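PDB 2WW2: alpha-1,2-mannosidase from Bacteroides thetaiotaomicron, which probably hydrolyses terminal alpha-1,2-linked mannose residues as a calcium-dependent, inverting glycoside hydrolase of family GH92. Local coordinates for residues N27-V32 / L295-E300. Residues are numbered along the deposited sequence; the frame is centred on the assembly and turned at random.
Sequences NTYPAV and LLFPRE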
ATOM      1  N   ASN A  27      22.353   4.236  15.354  1.00 19.80           N
ATOM      2  CA  ASN A  27      23.706   3.690  15.252  1.00 19.17           C
ATOM      3  C   ASN A  27      23.705   2.191  14.980  1.00 19.52           C
ATOM      4  O   ASN A  27      22.782   1.487  15.339  1.00 20.16           O
ATOM      5  CB  ASN A  27      24.479   3.923  16.558  1.00 19.28           C
ATOM      6  CG  ASN A  27      25.331   5.190  16.535  1.00 17.93           C
ATOM      7  OD1 ASN A  27      25.736   5.696  15.465  1.00 13.18           O
ATOM      8  ND2 ASN A  27      25.622   5.698  17.726  1.00 17.04           N
ATOM      9  N   THR A  28      24.773   1.685  14.387  1.00 19.45           N
ATOM     10  CA  THR A  28      24.839   0.255  14.124  1.00 18.96           C
ATOM     11  C   THR A  28      26.143  -0.358  14.595  1.00 17.48           C
ATOM     12  O   THR A  28      26.459  -1.480  14.191  1.00 19.19           O
ATOM     13  CB  THR A  28      24.664  -0.075  12.613  1.00 19.16           C
ATOM     14  OG1 THR A  28      25.751   0.489  11.871  1.00 20.35           O
ATOM     15  CG2 THR A  28      23.319   0.472  12.054  1.00 20.52           C
ATOM     16  N   TYR A  29      26.896   0.329  15.456  1.00 14.91           N
ATOM     17  CA  TYR A  29      28.226  -0.206  15.798  1.00 11.88           C
ATOM     18  C   TYR A  29      28.292  -0.956  17.129  1.00 10.36           C
ATOM     19  O   TYR A  29      27.638  -0.587  18.094  1.00 10.16           O
ATOM     20  CB  TYR A  29      29.335   0.863  15.702  1.00 10.48           C
ATOM     21  CG  TYR A  29      29.286   2.016  16.702  1.00 10.62           C
ATOM     22  CD1 TYR A  29      29.902   1.918  17.951  1.00  7.61           C
ATOM     23  CD2 TYR A  29      28.649   3.211  16.375  1.00 10.01           C
ATOM     24  CE1 TYR A  29      29.902   3.002  18.855  1.00  8.50           C
ATOM     25  CE2 TYR A  29      28.635   4.299  17.262  1.00 10.78           C
ATOM     26  CZ  TYR A  29      29.263   4.184  18.495  1.00  8.93           C
ATOM     27  OH  TYR A  29      29.258   5.246  19.381  1.00  9.63           O
ATOM     28  N   PRO A  30      29.117  -2.014  17.177  1.00  8.74           N
ATOM     29  CA  PRO A  30      29.180  -2.851  18.385  1.00  8.67           C
ATOM     30  C   PRO A  30      30.077  -2.221  19.463  1.00  8.53           C
ATOM     31  O   PRO A  30      31.228  -2.602  19.622  1.00  8.60           O
ATOM     32  CB  PRO A  30      29.773  -4.167  17.873  1.00  8.03           C
ATOM     33  CG  PRO A  30      30.655  -3.725  16.683  1.00  8.36           C
ATOM     34  CD  PRO A  30      29.935  -2.533  16.065  1.00  7.94           C
ATOM     35  N   ALA A  31      29.551  -1.240  20.184  1.00  7.86           N
ATOM     36  CA  ALA A  31      30.347  -0.439  21.111  1.00  7.70           C
ATOM     37  C   ALA A  31      30.993  -1.268  22.232  1.00  8.02           C
ATOM     38  O   ALA A  31      30.317  -1.997  22.982  1.00  8.21           O
ATOM     39  CB  ALA A  31      29.487   0.656  21.705  1.00  7.56           C
ATOM     40  N   VAL A  32      32.307  -1.137  22.341  1.00  8.09           N
ATOM     41  CA  VAL A  32      33.060  -1.682  23.467  1.00  7.89           C
ATOM     42  C   VAL A  32      33.222  -0.544  24.482  1.00  8.05           C
ATOM     43  O   VAL A  32      33.763   0.533  24.166  1.00  8.22           O
ATOM     44  CB  VAL A  32      34.427  -2.176  23.008  1.00  7.41           C
ATOM     45  CG1 VAL A  32      35.261  -2.690  24.212  1.00  7.91           C
ATOM     46  CG2 VAL A  32      34.251  -3.278  21.959  1.00  8.01           C
ATOM     47  N   LEU A 295      22.241   1.837  28.561  1.00  9.10           N
ATOM     48  CA  LEU A 295      23.216   2.364  29.521  1.00  9.73           C
ATOM     49  C   LEU A 295      24.463   3.036  28.896  1.00  9.49           C
ATOM     50  O   LEU A 295      25.416   3.357  29.605  1.00 10.08           O
ATOM     51  CB  LEU A 295      23.698   1.252  30.458  1.00  8.90           C
ATOM     52  CG  LEU A 295      22.614   0.473  31.224  1.00 10.80           C
ATOM     53  CD1 LEU A 295      23.281  -0.387  32.288  1.00  9.73           C
ATOM     54  CD2 LEU A 295      21.578   1.424  31.856  1.00  9.39           C
ATOM     55  N   LEU A 296      24.470   3.190  27.582  1.00  9.14           N
ATOM     56  CA  LEU A 296      25.603   3.816  26.895  1.00  9.34           C
ATOM     57  C   LEU A 296      25.571   5.346  26.916  1.00  9.88           C
ATOM     58  O   LEU A 296      26.602   5.982  27.162  1.00 10.43           O
ATOM     59  CB  LEU A 296      25.690   3.319  25.451  1.00  8.97           C
ATOM     60  CG  LEU A 296      26.039   1.833  25.272  1.00  9.86           C
ATOM     61  CD1 LEU A 296      25.920   1.437  23.789  1.00 10.24           C
ATOM     62  CD2 LEU A 296      27.425   1.488  25.842  1.00  8.73           C
ATOM     63  N   PHE A 297      24.406   5.939  26.641  1.00  9.84           N
ATOM     64  CA  PHE A 297      24.288   7.411  26.478  1.00  9.53           C
ATOM     65  C   PHE A 297      23.288   7.966  27.490  1.00  9.56           C
ATOM     66  O   PHE A 297      22.416   7.240  27.952  1.00 10.56           O
ATOM     67  CB  PHE A 297      23.757   7.767  25.075  1.00 10.11           C
ATOM     68  CG  PHE A 297      24.606   7.262  23.935  1.00  9.69           C
ATOM     69  CD1 PHE A 297      25.585   8.080  23.373  1.00 11.41           C
ATOM     70  CD2 PHE A 297      24.397   6.000  23.401  1.00 11.23           C
ATOM     71  CE1 PHE A 297      26.359   7.645  22.300  1.00 10.14           C
ATOM     72  CE2 PHE A 297      25.173   5.535  22.322  1.00 12.81           C
ATOM     73  CZ  PHE A 297      26.157   6.359  21.776  1.00 10.35           C
ATOM     74  N   PRO A 298      23.413   9.252  27.858  1.00  9.45           N
ATOM     75  CA  PRO A 298      24.507  10.124  27.432  1.00  8.70           C
ATOM     76  C   PRO A 298      25.807   9.702  28.101  1.00  8.66           C
ATOM     77  O   PRO A 298      25.796   9.086  29.182  1.00  8.47           O
ATOM     78  CB  PRO A 298      24.065  11.508  27.938  1.00  8.29           C
ATOM     79  CG  PRO A 298      23.276  11.185  29.213  1.00  9.22           C
ATOM     80  CD  PRO A 298      22.494   9.920  28.804  1.00  8.96           C
ATOM     81  N   ARG A 299      26.935  10.047  27.494  1.00  8.46           N
ATOM     82  CA  ARG A 299      28.223   9.692  28.084  1.00  8.11           C
ATOM     83  C   ARG A 299      28.657  10.703  29.142  1.00  8.25           C
ATOM     84  O   ARG A 299      28.360  11.917  29.048  1.00  7.81           O
ATOM     85  CB  ARG A 299      29.317   9.579  27.012  1.00  7.73           C
ATOM     86  CG  ARG A 299      29.772  10.951  26.445  1.00  7.53           C
ATOM     87  CD  ARG A 299      30.880  10.759  25.382  1.00  6.96           C
ATOM     88  NE  ARG A 299      30.327  10.080  24.208  1.00  8.31           N
ATOM     89  CZ  ARG A 299      30.392   8.769  23.988  1.00  7.69           C
ATOM     90  NH1 ARG A 299      31.036   7.956  24.831  1.00  9.78           N
ATOM     91  NH2 ARG A 299      29.828   8.268  22.902  1.00 10.00           N
ATOM     92  N   GLU A 300      29.345  10.196  30.163  1.00  7.73           N
ATOM     93  CA  GLU A 300      30.071  11.053  31.110  1.00  8.35           C
ATOM     94  C   GLU A 300      31.103  11.827  30.288  1.00  8.63           C
ATOM     95  O   GLU A 300      31.747  11.259  29.413  1.00  8.42           O
ATOM     96  CB  GLU A 300      30.774  10.196  32.172  1.00  8.40           C
ATOM     97  CG  GLU A 300      29.796   9.331  32.983  1.00  8.78           C
ATOM     98  CD  GLU A 300      30.455   8.190  33.755  1.00 11.23           C
ATOM     99  OE1 GLU A 300      31.692   8.004  33.654  1.00 11.80           O
ATOM    100  OE2 GLU A 300      29.711   7.460  34.443  1.00 10.76           O
TER
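Tyr-29 holds CG between its backbone N and carbonyl carbon (chi1 66°), and Phe-297 turns CG opposite its own carbonyl carbon, next to the backbone N (chi1 -59°); with these rotations the two side chains approach from opposite directions. The phenol hydroxyl of Tyr-29 arrives at the edge of the Phe-297 ring, close to the ring plane, with OH 4.1 Å from CZ of Phe-297. The same CZ of Phe-297 is met by ND2 of Asn-27, also at 4.1 Å, but here the approach is oblique, the amide and ring planes lying 38° apart. Neither meeting is a hydrogen bond: Tyr-29 OH and Asn-27 ND2 both bond to the backbone carbonyl of Gln-69, which ties the two polar ends together where the phenyl ring reaches them. Beside this polar corner is a purely apolar touch, CB of Ala-31 against CD1 of Leu-296 at 4.2 Å.

The contact joins the N-terminal domain of the GH92 fold to its catalytic domain. Residues 27-32 belong to the N-terminal, largely beta-stranded domain and form a loop ahead of strand 40-44, with Pro-30 at the centre of an inverse gamma turn. Residues 295-300 follow helix 281-294 in the catalytic domain and pass through a cis peptide bond before Pro-298 into strand 299-304. Only 136 Å² is buried between the segments, and much of the cross-linking comes from their surroundings: Tyr-292 OH hydrogen-bonds to the carbonyl of Ala-31, Arg-293 to that of Asn-27, and Phe-40 meets the Phe-297 ring edge-to-face. Glycerol, probably from the crystallisation liquor, comes within about 3 Å of the Phe-297 side chain, and a glycerol hydroxyl hydrogen-bonds to the carbonyl of Tyr-29.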